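Putative fimbrium tip subunit Fim1F (Parabacteroides distasonis, PDB 3R4R) is a putative component of the fimbrial tip, part of the filamentous cell-surface appendages that mediate adhesion and biofilm formation. Local coordinates at residues E41-N46 against S79-Q84; N125-K130 against S201-F206. One frame throughout, in Å; residues are numbered along the deposited sequence.

Contact 1: residues E41-N46 against S79-Q84; sequences ELTIQN and SGYELQ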
loop_
_atom_site.group_PDB
_atom_site.type_symbol
_atom_site.label_atom_id
_atom_site.label_comp_id
_atom_site.label_asym_id
_atom_site.label_seq_id
_atom_site.Cartn_x
_atom_site.Cartn_y
_atom_site.Cartn_z
ATOM N N GLU A 41 -4.811 4.725 8.748
ATOM C CA GLU A 41 -4.113 3.853 7.805
ATOM C C GLU A 41 -5.076 2.905 7.049
ATOM O O GLU A 41 -4.706 2.398 5.991
ATOM C CB GLU A 41 -3.057 3.041 8.537
ATOM C CG GLU A 41 -1.962 3.939 9.100
ATOM C CD GLU A 41 -0.876 3.274 9.916
ATOM O OE1 GLU A 41 -1.133 2.199 10.507
ATOM O OE2 GLU A 41 0.224 3.863 10.011
ATOM N N LEU A 42 -6.295 2.717 7.549
ATOM C CA LEU A 42 -7.324 1.885 6.928
ATOM C C LEU A 42 -8.264 2.716 6.073
ATOM O O LEU A 42 -9.101 2.149 5.367
ATOM C CB LEU A 42 -8.145 1.127 7.993
ATOM C CG LEU A 42 -7.469 0.003 8.762
ATOM C CD1 LEU A 42 -8.268 -0.364 10.025
ATOM C CD2 LEU A 42 -7.228 -1.215 7.885
ATOM N N THR A 43 -8.157 4.052 6.158
ATOM C CA THR A 43 -9.050 4.991 5.466
ATOM C C THR A 43 -8.790 5.017 3.981
ATOM O O THR A 43 -7.642 5.046 3.532
ATOM C CB THR A 43 -8.898 6.421 6.038
ATOM O OG1 THR A 43 -9.278 6.377 7.397
ATOM C CG2 THR A 43 -9.783 7.456 5.350
ATOM N N ILE A 44 -9.889 5.047 3.230
ATOM C CA ILE A 44 -9.944 5.232 1.799
ATOM C C ILE A 44 -10.752 6.510 1.579
ATOM O O ILE A 44 -11.918 6.572 1.983
ATOM C CB ILE A 44 -10.498 3.995 1.062
ATOM C CG1 ILE A 44 -9.620 2.774 1.316
ATOM C CG2 ILE A 44 -10.652 4.276 -0.459
ATOM C CD1 ILE A 44 -10.205 1.490 0.801
ATOM N N GLN A 45 -10.112 7.540 0.981
ATOM C CA GLN A 45 -10.747 8.826 0.720
ATOM C C GLN A 45 -11.257 8.881 -0.709
ATOM O O GLN A 45 -12.178 9.635 -0.990
ATOM C CB GLN A 45 -9.774 9.979 0.985
ATOM C CG GLN A 45 -9.334 10.098 2.440
ATOM C CD GLN A 45 -8.558 11.363 2.701
ATOM O OE1 GLN A 45 -9.019 12.477 2.445
ATOM N NE2 GLN A 45 -7.408 11.227 3.328
ATOM N N ASN A 46 -10.687 8.063 -1.600
ATOM C CA ASN A 46 -11.016 7.986 -3.026
ATOM C C ASN A 46 -10.461 6.699 -3.634
ATOM O O ASN A 46 -9.533 6.123 -3.080
ATOM C CB ASN A 46 -10.456 9.216 -3.771
ATOM C CG ASN A 46 -8.945 9.340 -3.767
ATOM O OD1 ASN A 46 -8.224 8.559 -4.395
ATOM N ND2 ASN A 46 -8.437 10.384 -3.151
ATOM N N SER A 79 -13.082 -5.098 8.473
ATOM C CA SER A 79 -13.331 -3.692 8.173
ATOM C C SER A 79 -13.232 -3.413 6.667
ATOM O O SER A 79 -12.321 -3.889 5.971
ATOM C CB SER A 79 -12.355 -2.801 8.937
ATOM O OG SER A 79 -11.016 -3.210 8.714
ATOM N N GLY A 80 -14.163 -2.594 6.197
ATOM C CA GLY A 80 -14.265 -2.241 4.803
ATOM C C GLY A 80 -15.309 -1.247 4.366
ATOM O O GLY A 80 -15.988 -0.618 5.188
ATOM N N TYR A 81 -15.380 -1.081 3.034
ATOM C CA TYR A 81 -16.286 -0.178 2.341
ATOM C C TYR A 81 -17.107 -0.924 1.317
ATOM O O TYR A 81 -16.631 -1.900 0.744
ATOM C CB TYR A 81 -15.507 0.955 1.649
ATOM C CG TYR A 81 -14.741 1.860 2.585
ATOM C CD1 TYR A 81 -13.455 1.531 3.003
ATOM C CD2 TYR A 81 -15.245 3.098 2.950
ATOM C CE1 TYR A 81 -12.739 2.362 3.860
ATOM C CE2 TYR A 81 -14.521 3.958 3.768
ATOM C CZ TYR A 81 -13.270 3.584 4.227
ATOM O OH TYR A 81 -12.575 4.416 5.075
ATOM N N GLU A 82 -18.335 -0.459 1.083
ATOM C CA GLU A 82 -19.246 -0.992 0.073
ATOM C C GLU A 82 -19.409 0.018 -1.046
ATOM O O GLU A 82 -19.567 1.206 -0.765
ATOM C CB GLU A 82 -20.610 -1.358 0.672
ATOM C CG GLU A 82 -20.631 -2.518 1.648
ATOM C CD GLU A 82 -22.030 -3.004 1.985
ATOM O OE1 GLU A 82 -22.954 -2.809 1.159
ATOM O OE2 GLU A 82 -22.178 -3.680 3.027
ATOM N N LEU A 83 -19.356 -0.447 -2.305
ATOM C CA LEU A 83 -19.519 0.376 -3.502
ATOM C C LEU A 83 -20.413 -0.266 -4.517
ATOM O O LEU A 83 -20.475 -1.489 -4.611
ATOM C CB LEU A 83 -18.166 0.656 -4.183
ATOM C CG LEU A 83 -17.155 1.528 -3.473
ATOM C CD1 LEU A 83 -15.896 1.613 -4.284
ATOM C CD2 LEU A 83 -17.696 2.919 -3.276
ATOM N N GLN A 84 -21.067 0.576 -5.319
ATOM C CA GLN A 84 -21.899 0.179 -6.439
ATOM C C GLN A 84 -21.277 0.628 -7.751
ATOM O O GLN A 84 -20.893 1.787 -7.889
ATOM C CB GLN A 84 -23.313 0.755 -6.298
ATOM C CG GLN A 84 -24.275 -0.104 -5.484
ATOM C CD GLN A 84 -24.936 -1.184 -6.319
ATOM O OE1 GLN A 84 -24.709 -2.383 -6.124
ATOM N NE2 GLN A 84 -25.788 -0.776 -7.261
#

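Contact 2: residues N125-K130 against S201-F206; sequences NSYTAK and SKITIF. With EDO (1,2-ethanediol), chain H.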
loop_
_atom_site.group_PDB
_atom_site.type_symbol
_atom_site.label_atom_id
_atom_site.label_comp_id
_atom_site.label_asym_id
_atom_site.label_seq_id
_atom_site.Cartn_x
_atom_site.Cartn_y
_atom_site.Cartn_z
ATOM N N ASN A 125 0.129 2.477 -22.643
ATOM C CA ASN A 125 -1.049 2.886 -21.865
ATOM C C ASN A 125 -1.674 1.678 -21.117
ATOM O O ASN A 125 -2.866 1.372 -21.254
ATOM C CB ASN A 125 -2.111 3.567 -22.782
ATOM C CG ASN A 125 -1.604 4.741 -23.585
ATOM O OD1 ASN A 125 -1.109 5.750 -23.066
ATOM N ND2 ASN A 125 -1.718 4.630 -24.886
ATOM N N SER A 126 -0.863 1.023 -20.305
ATOM C CA SER A 126 -1.323 -0.119 -19.522
ATOM C C SER A 126 -1.123 0.112 -18.020
ATOM O O SER A 126 -0.273 0.922 -17.608
ATOM C CB SER A 126 -0.601 -1.388 -19.947
ATOM O OG SER A 126 0.808 -1.253 -19.850
ATOM N N TYR A 127 -1.923 -0.604 -17.198
ATOM C CA TYR A 127 -1.847 -0.550 -15.749
ATOM C C TYR A 127 -0.582 -1.201 -15.253
ATOM O O TYR A 127 -0.043 -0.747 -14.251
ATOM C CB TYR A 127 -3.061 -1.229 -15.105
ATOM C CG TYR A 127 -4.329 -0.410 -15.162
ATOM C CD1 TYR A 127 -5.178 -0.481 -16.263
ATOM C CD2 TYR A 127 -4.723 0.374 -14.083
ATOM C CE1 TYR A 127 -6.380 0.223 -16.293
ATOM C CE2 TYR A 127 -5.934 1.062 -14.094
ATOM C CZ TYR A 127 -6.756 0.987 -15.203
ATOM O OH TYR A 127 -7.914 1.717 -15.259
ATOM N N THR A 128 -0.097 -2.272 -15.943
ATOM C CA THR A 128 1.136 -2.965 -15.537
ATOM C C THR A 128 2.371 -2.070 -15.782
ATOM O O THR A 128 3.352 -2.187 -15.045
ATOM C CB THR A 128 1.292 -4.305 -16.245
ATOM O OG1 THR A 128 1.113 -4.104 -17.650
ATOM C CG2 THR A 128 0.306 -5.354 -15.725
ATOM N N ALA A 129 2.317 -1.187 -16.791
ATOM C CA ALA A 129 3.412 -0.268 -17.106
ATOM C C ALA A 129 3.355 1.005 -16.232
ATOM O O ALA A 129 4.388 1.672 -16.064
ATOM C CB ALA A 129 3.365 0.115 -18.580
ATOM N N LYS A 130 2.163 1.332 -15.670
ATOM C CA LYS A 130 1.921 2.544 -14.882
ATOM C C LYS A 130 2.765 2.581 -13.595
ATOM O O LYS A 130 2.855 1.602 -12.840
ATOM C CB LYS A 130 0.423 2.690 -14.503
ATOM C CG LYS A 130 0.043 4.002 -13.781
ATOM C CD LYS A 130 0.294 5.263 -14.632
ATOM C CE LYS A 130 0.009 6.547 -13.899
ATOM N NZ LYS A 130 0.210 7.703 -14.799
ATOM N N SER A 201 6.142 3.949 -7.394
ATOM C CA SER A 201 5.725 2.544 -7.333
ATOM C C SER A 201 4.902 2.121 -8.517
ATOM O O SER A 201 4.245 2.948 -9.161
ATOM C CB SER A 201 4.899 2.273 -6.074
ATOM O OG SER A 201 4.579 0.900 -5.917
ATOM N N LYS A 202 4.931 0.794 -8.778
ATOM C CA LYS A 202 4.081 0.066 -9.725
ATOM C C LYS A 202 2.757 -0.227 -8.975
ATOM O O LYS A 202 2.757 -0.270 -7.742
ATOM C CB LYS A 202 4.807 -1.186 -10.241
ATOM C CG LYS A 202 6.026 -0.899 -11.125
ATOM C CD LYS A 202 5.660 -0.497 -12.595
ATOM C CE LYS A 202 6.861 -0.189 -13.457
ATOM N NZ LYS A 202 7.801 -1.345 -13.582
ATOM N N ILE A 203 1.646 -0.399 -9.683
ATOM C CA ILE A 203 0.322 -0.555 -9.054
ATOM C C ILE A 203 -0.341 -1.918 -9.353
ATOM O O ILE A 203 -1.555 -2.052 -9.148
ATOM C CB ILE A 203 -0.636 0.587 -9.548
ATOM C CG1 ILE A 203 -0.743 0.601 -11.116
ATOM C CG2 ILE A 203 -0.206 1.958 -8.978
ATOM C CD1 ILE A 203 -1.860 1.420 -11.702
ATOM N N THR A 204 0.414 -2.903 -9.842
ATOM C CA THR A 204 -0.151 -4.205 -10.215
ATOM C C THR A 204 0.539 -5.351 -9.459
ATOM O O THR A 204 0.448 -6.520 -9.874
ATOM C CB THR A 204 -0.011 -4.406 -11.736
ATOM O OG1 THR A 204 1.365 -4.322 -12.150
ATOM C CG2 THR A 204 -0.933 -3.529 -12.550
ATOM N N ILE A 205 1.243 -5.004 -8.358
ATOM C CA ILE A 205 2.057 -5.898 -7.538
ATOM C C ILE A 205 1.303 -6.153 -6.227
ATOM O O ILE A 205 0.950 -5.216 -5.516
ATOM C CB ILE A 205 3.479 -5.292 -7.345
ATOM C CG1 ILE A 205 3.400 -3.799 -6.933
ATOM C CG2 ILE A 205 4.248 -5.436 -8.690
ATOM C CD1 ILE A 205 4.645 -3.161 -6.559
ATOM N N PHE A 206 1.010 -7.435 -5.944
ATOM C CA PHE A 206 0.160 -7.783 -4.808
ATOM C C PHE A 206 0.788 -8.783 -3.788
ATOM O O PHE A 206 0.063 -9.228 -2.890
ATOM C CB PHE A 206 -1.126 -8.436 -5.361
ATOM C CG PHE A 206 -1.865 -7.600 -6.378
ATOM C CD1 PHE A 206 -2.723 -6.584 -5.978
ATOM C CD2 PHE A 206 -1.744 -7.862 -7.744
ATOM C CE1 PHE A 206 -3.409 -5.817 -6.922
ATOM C CE2 PHE A 206 -2.448 -7.103 -8.681
ATOM C CZ PHE A 206 -3.262 -6.080 -8.263
HETATM C C1 EDO H . 0.669 10.062 -11.293
HETATM O O1 EDO H . 1.494 9.637 -12.397
HETATM C C2 EDO H . 1.426 10.100 -9.967
HETATM O O2 EDO H . 2.481 11.084 -9.957
HETATM O O HOH W 1 2.138 -1.002 -12.682
#

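Contact 1: residues E41-N46 against S79-Q84
Tyr81 reaches from the strand 78-90 to the backbone of Leu42, Thr43 and Ile44, the residues that carry the chain out of the short helix 39-42, and its side chain can be followed atom by atom. CB points toward the opposite segment, and CG stands anti to the carbonyl carbon (chi1 -63°). CD1 meets the end of Ile44, with CD1 of Tyr81 3.9 Å from CD1 of Ile44. One atom further, CE1 of Tyr81 lies 3.9 Å from CB of Ile44, and the same ring atom has the carbonyl O of Leu42 at its edge, in the plane of the ring. The two side chains run antiparallel past one another. At the tip, OH of Tyr81 accepts a weak hydrogen bond from the backbone N of Ile44, long at 3.3 Å but nearly straight, with an angle of 170° at the hydrogen. CA of Thr43 also touches the phenol oxygen, 3.6 Å from OH of Tyr81. Leu42 adds a looser touch, its CD1 4.2 Å from OG of Ser79.

Outside the pair, Leu69 of helix 66-69 packs on both Ile44 and Tyr81, and OG1 of Thr43 bonds back to O of Thr39. No backbone-to-backbone hydrogen bond joins the segments. In this transthyretin-like FimA/Mfa1-family protein, the contact packs a helix-exit loop on strand 78-90, itself paired with strand 12-21. Its chemistry is mixed: aliphatic carbon of Ile44 lies along CD1-CE1, backbone polar atoms meet the rim, and the buried phenol oxygen has a backbone N-H to bond with.

Contact 2: residues N125-K130 against S201-F206
A water-mediated junction between two irregular backbones defines this contact: the loop that leads into strand 131-132 meets the chain leaving strand 191-202, and no direct hydrogen bond crosses between them. Water 1 is 2.7 Å from O of Tyr127, which can only accept, and takes the N-H of Ile203, whose N is 3.1 Å from the water. The carbonyl O of Lys130 is a further acceptor at this water, so both sides are gripped through main-chain atoms; a longer, weak bond to OG1 of Thr204 adds a side chain. The loop turns through 127-129, and carbonyls from Tyr127 and Lys130 meet the one water.

Around this polar centre, aliphatic carbons pack on a tyrosine ring edge and on loop carbonyls. Ile203 has CG1 between its backbone N and carbonyl carbon (chi1 56°), which sets CG1 of Ile203 3.5 Å from O of Tyr127. An extended chi2 (166°) then carries CD1 of Ile203 to the ring edge, 3.9 Å from CD2 of Tyr127. CD1 of Ile203 is also 3.8 Å from CG of Lys130. Thr204 points its CB toward the loop and sets its CG2 only 3.4 Å from O of Tyr127. The two threonine methyls touch, CG2 of Thr204 3.9 Å from CG2 of Thr128. CD of Lys202 touches O of Lys130 (3.5 Å). NZ of Lys130 donates a weak hydrogen bond to O1 of an ethanediol, probably from the crystallisation liquor.

OG1 of Thr128 bonds Asp121, and Tyr127 OH reaches His48 and Arg58 on strands 46-52 and 58-65. Ser201 makes a backbone bond to Ile132, placing the junction where strand 131-132 pairs antiparallel with strand 191-202.

From the N terminus, the chain passes strand 12-21 and enters helix 39-42, whose end begins contact 1; this contact closes a loop of 32 residues when strand 78-90 comes back to 41-46. Contact 2 opens only later, at 125-130, and closes across 70 residues at 201-206, so the two loops run in series, neither nesting nor crossing. Their centres are 21 Å apart and their nearest atoms about 11 Å, without touching. Contact 1 ties the helix end and the lead-in to strand 46-52 to strand 78-90; contact 2 joins the loop after strand 96-104 to the end of strand 191-202.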